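PDB 4OVQ: TRAP dicarboxylate ABC transporter, substrate-binding protein, which binds beta-D-glucuronate and, as the periplasmic solute-binding component of a TRAP transport system, probably delivers it to the membrane permease. Local coordinates for residues I31-Y36 with Y212-H217; D43-L48 with T252-A257; A128-K133 with C235-I240; Q136-Y141 with G241-L246. All coordinates share one frame; numbering follows the deposited sequence.

Overall arrangement
Contacts 2, 3 and 4 cluster in the lobe built on the five-stranded mixed sheet, while contact 1 stands apart at the sugar cleft, its centre about 24 to 26 Å from theirs. The centres of contacts 3 and 4 are about 7 Å apart because their strands, 234-239 and 135-141, are sheet neighbours. Contact 2, about 11 Å from contact 4 between centres, lays helix 37-52 against helix 248-282. Along the chain the first segments run 1 to 4, the second segments 1, 3, 4, 2, so contacts 3 and 4 fall between the two halves of contact 2. Parts far apart in sequence thus build one lobe, and contact 1 joins it to the four-stranded-sheet side near bound glucuronate.

Contact 1 of 4, residues I31-Y36 with Y212-H217; sequences IHVDGY and YESTGH. With BDP (beta-D-glucopyranuronic acid), chain C.
Ser214 holds OG between its backbone N and carbonyl carbon (chi1 71°), and Tyr36 swings its ring anti to the backbone N (chi1 -159°), which brings the Ser214 hydroxyl obliquely to within 3.7 Å of Tyr36 CE1. Beside them Val33 CG2 lies 4.0 Å from Ser214 CB. The polar link is one water, gripped three ways: 2.8 Å from His32 ND1, 2.9 Å from Ser214 OG, and 3.2 Å from Val33 N, which donates to it. Ser214 OG is also bonded to Pro210 O, and Tyr36 OH to Ser211 OG. The His32 ring is sandwiched, with Tyr36 CE2 over the centre of one face and Ile31 CG2 nearer the rim of the other. At its edge NE2 donates to O2 of the glucuronate over 2.9 Å, at an N-H...O angle of 147°. With an alanine in place of His32, sugar O2 would probably lose this donor, the water one of its partners, and Tyr36 the flat surface it lies against. A loop after strand 25-29 thus meets helix 209-214 at the ligand pocket, in the interlobe cleft of a TRAP solute-binding protein.

Contact 2 of 4, residues D43-L48 with T252-A257; sequences DKFAEL and TAVLEA
Phe45 meets Val254 and Ala257 with the edge of its ring. From CB, which starts the side chain off without touching 252-257, CG runs anti to the backbone N (chi1 172°) and carries the ring into the seam between the two helices. Phe45 CD1 then comes 3.7 Å from the carbonyl carbon C of Ala257 and 3.8 Å from Ala257 CB. The next atom, CE1, lies 3.8 Å from Val254 O, close to the ring plane. At the tip CZ is 4.5 Å from Val254 CG1, and on the other flank CE2 packs on Ile236 CG2 of the sheet beneath, 3.7 Å away. Replacing this ring with an alanine would probably open a gap between the helices and the sheet, leaving Val254 and Ala257 without their aromatic neighbour.

One turn further along, Leu48 CB rests 3.7 Å from Ala257 CB. The small alanine lets the backbones close in there, and the axes of the two segments pass 9.3 Å apart, nearly antiparallel at 150°. Charges stay at the margins: Lys44 NZ bridges to Glu47 within its own helix, and Glu256 OE2 forms a salt bridge to Lys52 NZ of the partner helix. Segments 43-48 and 252-257 themselves therefore meet by dispersion and shape, aromatic edge against helix backbone and small side chains, while that salt bridge ties the same two helices further along.

Contact 3 of 4, residues A128-K133 with C235-I240; sequences AGMAEK and CICINI
Helix 121-132 packs on one face of the five-stranded mixed sheet in an alpha/beta lobe, where Met130 and Ala131 meet strand 234-239 and the first turn of the helix that follows it. Met130 is present as selenomethionine. Its chain runs extended from CA to SE (chi2 180°) and then bends (chi3 63°), so that the methyl CE is presented to two cysteines of the strand. CE lies 4.0 Å from Cys235 SG and 4.3 Å from Cys237 SG. The intervening Ile236 faces the other side of the sheet, toward Phe45 and Met42 of helix 37-52. Cys235 SG and Cys237 SG are 4.6 Å apart, too far for a disulfide.

A second point of touch lies at the end of the strand. Ile240 turns CG1 anti to its backbone N (chi1 -156°), and CD1 reaches Ala131, 3.5 Å from CB and 3.8 Å from CA. Just before it, Asn239 is the N-cap of helix 240-244: OD1 takes the backbone N of Thr242, while ND2 bonds to Val77 O, which probably helps fix the turn from which Ile240 extends. The joint between helix and strand is wholly apolar, methyl against sulfur and methyl against methyl. With no directional bond between the segments, it rests on close fit against the strand that begins with Glu234, a residue that binds glucuronate.

Contact 4 of 4, residues Q136-Y141 with G241-L246; sequences QPLAWY and GTFNAL
A water held between Gln136 and Asn244 bridges the two segments, donating to Gln136 OE1 over 2.9 Å and to Asn244 OD1 over 2.8 Å. The other end of the Gln136 amide is fixed within its own strand: NE2 donates to Pro137 O over 3.1 Å in a nearly straight bond (170°), lying in the amide plane though tilted from the plane of the carbonyl. Held by both ends, the amide is probably restrained from flipping. Its stem is packed as well, CG lying over one face of the Phe243 ring and OE1 4.3 Å from Phe243 CD2.

Leu138, two residues on, slides past Phe243 in the opposite direction. Its CD2 approaches the ring obliquely, 3.9 Å from Phe243 CE1, a position the ring takes with CG anti to the backbone N (chi1 -177°). Phe243 also touches Ile238 of the adjacent strand, while Leu138 reaches Phe45 and Val254. Both Leu138 and Ala139 pair with Ile236 in the backbone, consistent with a classic beta bulge. Strand 135-141 is the outermost strand here, and helix 240-244, continuing from its antiparallel neighbour 234-239, folds back over it at the rim of the alpha/beta lobe.

Contact 1 of 4, residues I31-Y36 with Y212-H217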
loop_
_atom_site.group_PDB
_atom_site.type_symbol
_atom_site.label_atom_id
_atom_site.label_comp_id
_atom_site.label_asym_id
_atom_site.label_seq_id
_atom_site.Cartn_x
_atom_site.Cartn_y
_atom_site.Cartn_z
ATOM N N ILE A 31 -8.815 3.282 5.103
ATOM C CA ILE A 31 -8.814 2.242 6.133
ATOM C C ILE A 31 -8.260 2.705 7.479
ATOM O O ILE A 31 -8.460 2.021 8.485
ATOM C CB ILE A 31 -8.052 0.978 5.642
ATOM C CG1 ILE A 31 -8.484 -0.313 6.359
ATOM C CG2 ILE A 31 -6.551 1.184 5.681
ATOM C CD1 ILE A 31 -8.144 -1.581 5.506
ATOM N N HIS A 32 -7.606 3.870 7.519
ATOM C CA HIS A 32 -6.756 4.252 8.651
ATOM C C HIS A 32 -7.486 4.991 9.772
ATOM O O HIS A 32 -8.604 5.467 9.591
ATOM C CB HIS A 32 -5.508 5.007 8.177
ATOM C CG HIS A 32 -4.573 4.127 7.420
ATOM N ND1 HIS A 32 -3.786 3.185 8.046
ATOM C CD2 HIS A 32 -4.342 3.993 6.088
ATOM C CE1 HIS A 32 -3.106 2.511 7.137
ATOM N NE2 HIS A 32 -3.417 2.983 5.941
ATOM N N VAL A 33 -6.808 5.082 10.901
ATOM C CA VAL A 33 -7.384 5.708 12.095
ATOM C C VAL A 33 -7.071 7.181 12.187
ATOM O O VAL A 33 -6.433 7.742 11.290
ATOM C CB VAL A 33 -6.861 5.033 13.338
ATOM C CG1 VAL A 33 -7.231 3.559 13.315
ATOM C CG2 VAL A 33 -5.372 5.215 13.415
ATOM N N ASP A 34 -7.483 7.792 13.289
ATOM C CA ASP A 34 -7.293 9.206 13.448
ATOM C C ASP A 34 -5.830 9.594 13.493
ATOM O O ASP A 34 -4.999 8.916 14.108
ATOM C CB ASP A 34 -7.959 9.727 14.732
ATOM C CG ASP A 34 -9.480 9.670 14.689
ATOM O OD1 ASP A 34 -10.068 9.505 13.600
ATOM O OD2 ASP A 34 -10.093 9.797 15.778
ATOM N N GLY A 35 -5.529 10.725 12.867
ATOM C CA GLY A 35 -4.193 11.270 12.909
ATOM C C GLY A 35 -3.189 10.617 12.011
ATOM O O GLY A 35 -2.053 11.114 11.875
ATOM N N TYR A 36 -3.579 9.479 11.394
ATOM C CA TYR A 36 -2.711 8.804 10.458
ATOM C C TYR A 36 -2.515 9.723 9.267
ATOM O O TYR A 36 -3.457 10.438 8.886
ATOM C CB TYR A 36 -3.348 7.487 10.007
ATOM C CG TYR A 36 -2.395 6.468 9.455
ATOM C CD1 TYR A 36 -1.660 5.642 10.306
ATOM C CD2 TYR A 36 -2.255 6.292 8.076
ATOM C CE1 TYR A 36 -0.792 4.696 9.780
ATOM C CE2 TYR A 36 -1.404 5.347 7.545
ATOM C CZ TYR A 36 -0.673 4.546 8.406
ATOM O OH TYR A 36 0.164 3.592 7.903
ATOM N N TYR A 212 2.110 -0.730 11.838
ATOM C CA TYR A 212 2.509 -1.636 12.919
ATOM C C TYR A 212 2.129 -1.003 14.247
ATOM O O TYR A 212 1.602 -1.649 15.145
ATOM C CB TYR A 212 4.008 -1.845 12.850
ATOM C CG TYR A 212 4.672 -2.665 13.937
ATOM C CD1 TYR A 212 4.246 -3.960 14.225
ATOM C CD2 TYR A 212 5.793 -2.177 14.627
ATOM C CE1 TYR A 212 4.888 -4.713 15.177
ATOM C CE2 TYR A 212 6.415 -2.933 15.603
ATOM C CZ TYR A 212 5.958 -4.191 15.865
ATOM O OH TYR A 212 6.611 -4.927 16.819
ATOM N N GLU A 213 2.352 0.304 14.333
ATOM C CA GLU A 213 2.043 1.029 15.540
ATOM C C GLU A 213 0.536 1.288 15.698
ATOM O O GLU A 213 -0.045 0.909 16.706
ATOM C CB GLU A 213 2.886 2.312 15.563
ATOM C CG GLU A 213 2.727 3.154 16.788
ATOM C CD GLU A 213 1.743 4.268 16.558
ATOM O OE1 GLU A 213 1.960 5.100 15.643
ATOM O OE2 GLU A 213 0.726 4.278 17.256
ATOM N N SER A 214 -0.125 1.870 14.688
ATOM C CA SER A 214 -1.523 2.341 14.816
ATOM C C SER A 214 -2.597 1.275 15.054
ATOM O O SER A 214 -3.628 1.549 15.658
ATOM C CB SER A 214 -1.923 3.231 13.626
ATOM O OG SER A 214 -2.076 2.481 12.432
ATOM N N THR A 215 -2.361 0.060 14.559
ATOM C CA THR A 215 -3.322 -1.036 14.646
ATOM C C THR A 215 -3.200 -1.793 15.964
ATOM O O THR A 215 -4.036 -2.651 16.269
ATOM C CB THR A 215 -3.032 -2.082 13.561
ATOM O OG1 THR A 215 -1.663 -2.510 13.717
ATOM C CG2 THR A 215 -3.314 -1.517 12.144
ATOM N N GLY A 216 -2.116 -1.507 16.670
ATOM C CA GLY A 216 -1.805 -2.206 17.908
ATOM C C GLY A 216 -1.022 -3.492 17.697
ATOM O O GLY A 216 -0.714 -4.203 18.659
ATOM N N HIS A 217 -0.662 -3.793 16.450
ATOM C CA HIS A 217 -0.005 -5.063 16.198
ATOM C C HIS A 217 1.272 -5.196 17.032
ATOM O O HIS A 217 1.630 -6.291 17.473
ATOM C CB HIS A 217 0.353 -5.245 14.712
ATOM C CG HIS A 217 -0.830 -5.369 13.807
ATOM N ND1 HIS A 217 -0.718 -5.331 12.437
ATOM C CD2 HIS A 217 -2.150 -5.507 14.074
ATOM C CE1 HIS A 217 -1.920 -5.426 11.899
ATOM N NE2 HIS A 217 -2.810 -5.528 12.871
HETATM C C1 BDP C . -1.042 -0.608 4.959
HETATM C C2 BDP C . -1.806 0.087 3.862
HETATM C C3 BDP C . -3.217 -0.280 4.019
HETATM C C4 BDP C . -3.381 -1.760 3.923
HETATM C C5 BDP C . -2.538 -2.452 4.968
HETATM C C6 BDP C . -2.619 -3.985 4.891
HETATM O O2 BDP C . -1.647 1.523 4.122
HETATM O O3 BDP C . -3.889 0.288 2.834
HETATM O O4 BDP C . -4.815 -2.122 4.099
HETATM O O5 BDP C . -1.174 -2.067 4.863
HETATM O O6A BDP C . -3.717 -4.525 4.566
HETATM O O1 BDP C . 0.333 -0.359 4.911
HETATM O O6B BDP C . -1.598 -4.577 5.318
HETATM O O HOH W 1 -4.420 2.949 10.716
#

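Contact 2 of 4, residues D43-L48 with T252-A257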
loop_
_atom_site.group_PDB
_atom_site.type_symbol
_atom_site.label_atom_id
_atom_site.label_comp_id
_atom_site.label_asym_id
_atom_site.label_seq_id
_atom_site.Cartn_x
_atom_site.Cartn_y
_atom_site.Cartn_z
ATOM N N ASP A 43 -8.633 14.102 4.419
ATOM C CA ASP A 43 -9.448 15.227 4.897
ATOM C C ASP A 43 -9.039 16.478 4.134
ATOM O O ASP A 43 -9.886 17.265 3.694
ATOM C CB ASP A 43 -9.320 15.429 6.424
ATOM C CG ASP A 43 -10.130 14.411 7.218
ATOM O OD1 ASP A 43 -11.084 13.864 6.628
ATOM O OD2 ASP A 43 -9.786 14.168 8.396
ATOM N N LYS A 44 -7.747 16.637 3.944
ATOM C CA LYS A 44 -7.250 17.793 3.205
ATOM C C LYS A 44 -7.679 17.771 1.734
ATOM O O LYS A 44 -8.025 18.820 1.147
ATOM C CB LYS A 44 -5.735 17.905 3.353
ATOM C CG LYS A 44 -5.153 19.204 2.731
ATOM C CD LYS A 44 -5.709 20.510 3.366
ATOM C CE LYS A 44 -5.515 20.548 4.877
ATOM N NZ LYS A 44 -5.792 21.921 5.482
ATOM N N PHE A 45 -7.651 16.589 1.120
ATOM C CA PHE A 45 -8.159 16.423 -0.220
ATOM C C PHE A 45 -9.617 16.852 -0.283
ATOM O O PHE A 45 -10.005 17.635 -1.159
ATOM C CB PHE A 45 -7.972 14.992 -0.686
ATOM C CG PHE A 45 -8.641 14.675 -2.018
ATOM C CD1 PHE A 45 -8.334 15.408 -3.187
ATOM C CD2 PHE A 45 -9.556 13.640 -2.110
ATOM C CE1 PHE A 45 -8.924 15.096 -4.410
ATOM C CE2 PHE A 45 -10.159 13.311 -3.336
ATOM C CZ PHE A 45 -9.842 14.032 -4.497
ATOM N N ALA A 46 -10.421 16.406 0.676
ATOM C CA ALA A 46 -11.832 16.789 0.681
ATOM C C ALA A 46 -11.980 18.309 0.854
ATOM O O ALA A 46 -12.744 18.928 0.153
ATOM C CB ALA A 46 -12.593 16.025 1.768
ATOM N N GLU A 47 -11.218 18.897 1.756
ATOM C CA GLU A 47 -11.248 20.345 1.958
ATOM C C GLU A 47 -10.845 21.111 0.694
ATOM O O GLU A 47 -11.547 22.019 0.258
ATOM C CB GLU A 47 -10.311 20.708 3.076
ATOM C CG GLU A 47 -10.353 22.182 3.350
ATOM C CD GLU A 47 -9.425 22.569 4.453
ATOM O OE1 GLU A 47 -8.475 21.830 4.737
ATOM O OE2 GLU A 47 -9.620 23.623 5.068
ATOM N N LEU A 48 -9.764 20.659 0.071
ATOM C CA LEU A 48 -9.265 21.333 -1.134
ATOM C C LEU A 48 -10.192 21.143 -2.333
ATOM O O LEU A 48 -10.323 22.055 -3.150
ATOM C CB LEU A 48 -7.876 20.846 -1.500
ATOM C CG LEU A 48 -6.768 21.330 -0.571
ATOM C CD1 LEU A 48 -5.458 20.657 -0.875
ATOM C CD2 LEU A 48 -6.663 22.890 -0.605
ATOM N N THR A 252 -9.275 19.723 -13.628
ATOM C CA THR A 252 -8.040 20.386 -13.210
ATOM C C THR A 252 -8.071 20.659 -11.715
ATOM O O THR A 252 -7.085 20.429 -11.021
ATOM C CB THR A 252 -7.784 21.677 -14.010
ATOM O OG1 THR A 252 -7.534 21.344 -15.389
ATOM C CG2 THR A 252 -6.613 22.442 -13.470
ATOM N N ALA A 253 -9.214 21.127 -11.221
ATOM C CA ALA A 253 -9.392 21.342 -9.779
ATOM C C ALA A 253 -9.237 20.075 -8.941
ATOM O O ALA A 253 -8.577 20.100 -7.899
ATOM C CB ALA A 253 -10.744 21.979 -9.503
ATOM N N VAL A 254 -9.850 18.967 -9.386
ATOM C CA VAL A 254 -9.779 17.686 -8.678
ATOM C C VAL A 254 -8.335 17.182 -8.644
ATOM O O VAL A 254 -7.849 16.786 -7.615
ATOM C CB VAL A 254 -10.708 16.638 -9.342
ATOM C CG1 VAL A 254 -10.498 15.256 -8.743
ATOM C CG2 VAL A 254 -12.116 17.070 -9.147
ATOM N N LEU A 255 -7.644 17.256 -9.779
ATOM C CA LEU A 255 -6.235 16.833 -9.852
ATOM C C LEU A 255 -5.319 17.671 -8.962
ATOM O O LEU A 255 -4.453 17.135 -8.268
ATOM C CB LEU A 255 -5.740 16.896 -11.306
ATOM C CG LEU A 255 -6.237 15.739 -12.196
ATOM C CD1 LEU A 255 -6.020 16.061 -13.658
ATOM C CD2 LEU A 255 -5.509 14.440 -11.829
ATOM N N GLU A 256 -5.521 18.991 -8.985
ATOM C CA GLU A 256 -4.736 19.907 -8.163
ATOM C C GLU A 256 -4.976 19.622 -6.651
ATOM O O GLU A 256 -4.045 19.520 -5.843
ATOM C CB GLU A 256 -5.080 21.349 -8.516
ATOM C CG GLU A 256 -4.225 22.356 -7.843
ATOM C CD GLU A 256 -4.578 23.790 -8.273
ATOM O OE1 GLU A 256 -4.639 24.081 -9.498
ATOM O OE2 GLU A 256 -4.815 24.650 -7.408
ATOM N N ALA A 257 -6.240 19.411 -6.268
ATOM C CA ALA A 257 -6.543 19.047 -4.891
ATOM C C ALA A 257 -5.830 17.765 -4.501
ATOM O O ALA A 257 -5.253 17.670 -3.449
ATOM C CB ALA A 257 -8.048 18.887 -4.687
#

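Contact 3 of 4, residues A128-K133 with C235-I240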
loop_
_atom_site.group_PDB
_atom_site.type_symbol
_atom_site.label_atom_id
_atom_site.label_comp_id
_atom_site.label_asym_id
_atom_site.label_seq_id
_atom_site.Cartn_x
_atom_site.Cartn_y
_atom_site.Cartn_z
ATOM N N ALA A 128 -2.512 4.046 -16.817
ATOM C CA ALA A 128 -3.288 3.674 -17.969
ATOM C C ALA A 128 -3.999 2.369 -17.685
ATOM O O ALA A 128 -5.192 2.255 -17.934
ATOM C CB ALA A 128 -2.410 3.544 -19.181
ATOM N N GLY A 129 -3.257 1.404 -17.134
ATOM C CA GLY A 129 -3.812 0.100 -16.824
ATOM C C GLY A 129 -4.936 0.243 -15.818
ATOM O O GLY A 129 -5.974 -0.398 -15.916
HETATM N N MSE A 130 -4.741 1.117 -14.845
HETATM C CA MSE A 130 -5.776 1.327 -13.843
HETATM C C MSE A 130 -7.019 1.948 -14.454
HETATM O O MSE A 130 -8.139 1.481 -14.231
HETATM C CB MSE A 130 -5.235 2.192 -12.691
HETATM C CG MSE A 130 -4.248 1.399 -11.784
HETATM SE SE MSE A 130 -3.593 2.544 -10.344
HETATM C CE MSE A 130 -5.303 2.856 -9.463
ATOM N N ALA A 131 -6.817 3.010 -15.234
ATOM C CA ALA A 131 -7.913 3.720 -15.864
ATOM C C ALA A 131 -8.713 2.747 -16.741
ATOM O O ALA A 131 -9.947 2.789 -16.757
ATOM C CB ALA A 131 -7.369 4.896 -16.687
ATOM N N GLU A 132 -7.981 1.849 -17.411
ATOM C CA GLU A 132 -8.504 0.731 -18.202
ATOM C C GLU A 132 -9.470 -0.200 -17.442
ATOM O O GLU A 132 -10.395 -0.760 -18.030
ATOM C CB GLU A 132 -7.313 -0.069 -18.770
ATOM C CG GLU A 132 -7.588 -1.519 -19.185
ATOM C CD GLU A 132 -6.310 -2.269 -19.598
ATOM O OE1 GLU A 132 -5.372 -1.624 -20.117
ATOM O OE2 GLU A 132 -6.238 -3.506 -19.397
ATOM N N LYS A 133 -9.248 -0.364 -16.139
ATOM C CA LYS A 133 -10.165 -1.111 -15.273
ATOM C C LYS A 133 -11.097 -0.223 -14.440
ATOM O O LYS A 133 -11.635 -0.672 -13.432
ATOM C CB LYS A 133 -9.377 -2.024 -14.324
ATOM C CG LYS A 133 -8.530 -3.071 -15.016
ATOM C CD LYS A 133 -9.369 -4.153 -15.694
ATOM C CE LYS A 133 -8.486 -5.052 -16.511
ATOM N NZ LYS A 133 -9.040 -6.420 -16.573
ATOM N N CYS A 235 -2.525 5.378 -3.762
ATOM C CA CYS A 235 -3.044 6.461 -4.547
ATOM C C CYS A 235 -4.307 7.055 -3.917
ATOM O O CYS A 235 -4.940 6.431 -3.059
ATOM C CB CYS A 235 -3.328 5.982 -5.968
ATOM S SG CYS A 235 -4.720 4.809 -6.055
ATOM N N ILE A 236 -4.655 8.242 -4.366
ATOM C CA ILE A 236 -5.997 8.757 -4.313
ATOM C C ILE A 236 -6.623 8.320 -5.633
ATOM O O ILE A 236 -6.075 8.690 -6.690
ATOM C CB ILE A 236 -6.018 10.312 -4.191
ATOM C CG1 ILE A 236 -5.208 10.801 -2.980
ATOM C CG2 ILE A 236 -7.464 10.833 -4.144
ATOM C CD1 ILE A 236 -5.192 12.299 -2.821
ATOM N N CYS A 237 -7.732 7.562 -5.571
ATOM C CA CYS A 237 -8.402 6.787 -6.662
ATOM C C CYS A 237 -9.770 7.472 -6.870
ATOM O O CYS A 237 -10.425 7.842 -5.893
ATOM C CB CYS A 237 -8.631 5.220 -6.315
ATOM S SG CYS A 237 -8.982 4.239 -7.677
ATOM N N ILE A 238 -10.193 7.659 -8.116
ATOM C CA ILE A 238 -11.586 8.051 -8.401
ATOM C C ILE A 238 -12.163 7.118 -9.465
ATOM O O ILE A 238 -11.491 6.721 -10.424
ATOM C CB ILE A 238 -11.723 9.560 -8.861
ATOM C CG1 ILE A 238 -13.199 10.008 -8.934
ATOM C CG2 ILE A 238 -10.988 9.810 -10.166
ATOM C CD1 ILE A 238 -13.399 11.517 -9.060
ATOM N N ASN A 239 -13.451 6.820 -9.306
ATOM C CA ASN A 239 -14.209 6.131 -10.330
ATOM C C ASN A 239 -14.103 6.913 -11.635
ATOM O O ASN A 239 -14.367 8.118 -11.659
ATOM C CB ASN A 239 -15.649 6.029 -9.868
ATOM C CG ASN A 239 -16.544 5.536 -10.938
ATOM O OD1 ASN A 239 -17.129 6.331 -11.694
ATOM N ND2 ASN A 239 -16.623 4.219 -11.062
ATOM N N ILE A 240 -13.695 6.256 -12.718
ATOM C CA ILE A 240 -13.373 6.998 -13.933
ATOM C C ILE A 240 -14.601 7.658 -14.590
ATOM O O ILE A 240 -14.474 8.709 -15.211
ATOM C CB ILE A 240 -12.564 6.167 -14.937
ATOM C CG1 ILE A 240 -11.780 7.114 -15.861
ATOM C CG2 ILE A 240 -13.479 5.245 -15.683
ATOM C CD1 ILE A 240 -10.434 6.584 -16.262
#

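Contact 4 of 4, residues Q136-Y141 with G241-L246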
loop_
_atom_site.group_PDB
_atom_site.type_symbol
_atom_site.label_atom_id
_atom_site.label_comp_id
_atom_site.label_asym_id
_atom_site.label_seq_id
_atom_site.Cartn_x
_atom_site.Cartn_y
_atom_site.Cartn_z
ATOM N N GLN A 136 -9.285 5.657 -11.807
ATOM C CA GLN A 136 -8.298 6.667 -12.190
ATOM C C GLN A 136 -7.440 7.114 -10.978
ATOM O O GLN A 136 -7.972 7.674 -10.013
ATOM C CB GLN A 136 -9.061 7.860 -12.754
ATOM C CG GLN A 136 -8.284 9.124 -12.923
ATOM C CD GLN A 136 -7.563 9.117 -14.199
ATOM O OE1 GLN A 136 -8.168 8.921 -15.261
ATOM N NE2 GLN A 136 -6.250 9.253 -14.131
ATOM N N PRO A 137 -6.123 6.856 -10.992
ATOM C CA PRO A 137 -5.315 7.471 -9.927
ATOM C C PRO A 137 -5.099 8.961 -10.182
ATOM O O PRO A 137 -4.892 9.369 -11.317
ATOM C CB PRO A 137 -3.996 6.705 -9.999
ATOM C CG PRO A 137 -3.899 6.389 -11.474
ATOM C CD PRO A 137 -5.288 6.070 -11.929
ATOM N N LEU A 138 -5.238 9.747 -9.132
ATOM C CA LEU A 138 -5.114 11.200 -9.160
ATOM C C LEU A 138 -3.823 11.705 -8.543
ATOM O O LEU A 138 -3.355 12.772 -8.926
ATOM C CB LEU A 138 -6.270 11.842 -8.407
ATOM C CG LEU A 138 -7.664 11.559 -8.956
ATOM C CD1 LEU A 138 -8.689 12.123 -7.969
ATOM C CD2 LEU A 138 -7.866 12.173 -10.350
ATOM N N ALA A 139 -3.239 10.957 -7.618
ATOM C CA ALA A 139 -1.989 11.312 -6.975
ATOM C C ALA A 139 -1.472 10.117 -6.216
ATOM O O ALA A 139 -2.242 9.196 -5.911
ATOM C CB ALA A 139 -2.185 12.489 -6.042
ATOM N N TRP A 140 -0.179 10.121 -5.913
ATOM C CA TRP A 140 0.465 9.037 -5.225
ATOM C C TRP A 140 0.791 9.403 -3.745
ATOM O O TRP A 140 1.357 10.468 -3.437
ATOM C CB TRP A 140 1.781 8.647 -5.919
ATOM C CG TRP A 140 1.677 8.293 -7.367
ATOM C CD1 TRP A 140 2.248 8.971 -8.410
ATOM C CD2 TRP A 140 0.999 7.173 -7.942
ATOM N NE1 TRP A 140 1.940 8.358 -9.593
ATOM C CE2 TRP A 140 1.195 7.236 -9.336
ATOM C CE3 TRP A 140 0.244 6.115 -7.420
ATOM C CZ2 TRP A 140 0.645 6.301 -10.214
ATOM C CZ3 TRP A 140 -0.284 5.176 -8.308
ATOM C CH2 TRP A 140 -0.082 5.286 -9.684
ATOM N N TYR A 141 0.489 8.481 -2.844
ATOM C CA TYR A 141 0.836 8.610 -1.438
ATOM C C TYR A 141 1.972 7.666 -1.069
ATOM O O TYR A 141 2.117 6.586 -1.668
ATOM C CB TYR A 141 -0.367 8.203 -0.581
ATOM C CG TYR A 141 -1.447 9.222 -0.309
ATOM C CD1 TYR A 141 -1.448 10.501 -0.862
ATOM C CD2 TYR A 141 -2.479 8.882 0.561
ATOM C CE1 TYR A 141 -2.472 11.402 -0.561
ATOM C CE2 TYR A 141 -3.488 9.760 0.868
ATOM C CZ TYR A 141 -3.482 11.008 0.320
ATOM O OH TYR A 141 -4.508 11.874 0.652
ATOM N N GLY A 241 -15.779 7.054 -14.467
ATOM C CA GLY A 241 -16.979 7.665 -15.022
ATOM C C GLY A 241 -17.290 8.990 -14.353
ATOM O O GLY A 241 -17.607 9.977 -15.009
ATOM N N THR A 242 -17.210 8.991 -13.028
ATOM C CA THR A 242 -17.348 10.197 -12.217
ATOM C C THR A 242 -16.381 11.280 -12.695
ATOM O O THR A 242 -16.789 12.432 -12.895
ATOM C CB THR A 242 -17.065 9.906 -10.705
ATOM O OG1 THR A 242 -17.995 8.930 -10.210
ATOM C CG2 THR A 242 -17.184 11.163 -9.847
ATOM N N PHE A 243 -15.113 10.918 -12.867
ATOM C CA PHE A 243 -14.080 11.871 -13.280
ATOM C C PHE A 243 -14.318 12.392 -14.687
ATOM O O PHE A 243 -14.242 13.609 -14.944
ATOM C CB PHE A 243 -12.677 11.245 -13.180
ATOM C CG PHE A 243 -11.556 12.201 -13.534
ATOM C CD1 PHE A 243 -11.135 13.156 -12.634
ATOM C CD2 PHE A 243 -10.934 12.132 -14.765
ATOM C CE1 PHE A 243 -10.110 14.035 -12.952
ATOM C CE2 PHE A 243 -9.901 13.005 -15.084
ATOM C CZ PHE A 243 -9.500 13.958 -14.168
ATOM N N ASN A 244 -14.665 11.488 -15.600
ATOM C CA ASN A 244 -14.806 11.870 -16.992
ATOM C C ASN A 244 -16.007 12.773 -17.232
ATOM O O ASN A 244 -16.057 13.477 -18.232
ATOM C CB ASN A 244 -14.890 10.641 -17.889
ATOM C CG ASN A 244 -13.554 10.003 -18.120
ATOM O OD1 ASN A 244 -12.513 10.583 -17.802
ATOM N ND2 ASN A 244 -13.561 8.801 -18.702
ATOM N N ALA A 245 -16.965 12.753 -16.310
ATOM C CA ALA A 245 -18.156 13.577 -16.434
ATOM C C ALA A 245 -17.893 15.027 -16.038
ATOM O O ALA A 245 -18.732 15.909 -16.254
ATOM C CB ALA A 245 -19.262 13.012 -15.599
ATOM N N LEU A 246 -16.730 15.290 -15.455
ATOM C CA LEU A 246 -16.411 16.657 -15.077
ATOM C C LEU A 246 -16.044 17.488 -16.291
ATOM O O LEU A 246 -15.509 16.981 -17.281
ATOM C CB LEU A 246 -15.218 16.671 -14.123
ATOM C CG LEU A 246 -15.394 15.837 -12.868
ATOM C CD1 LEU A 246 -14.058 15.705 -12.125
ATOM C CD2 LEU A 246 -16.395 16.457 -11.943
HETATM O O HOH W 2 -9.814 10.028 -17.377
#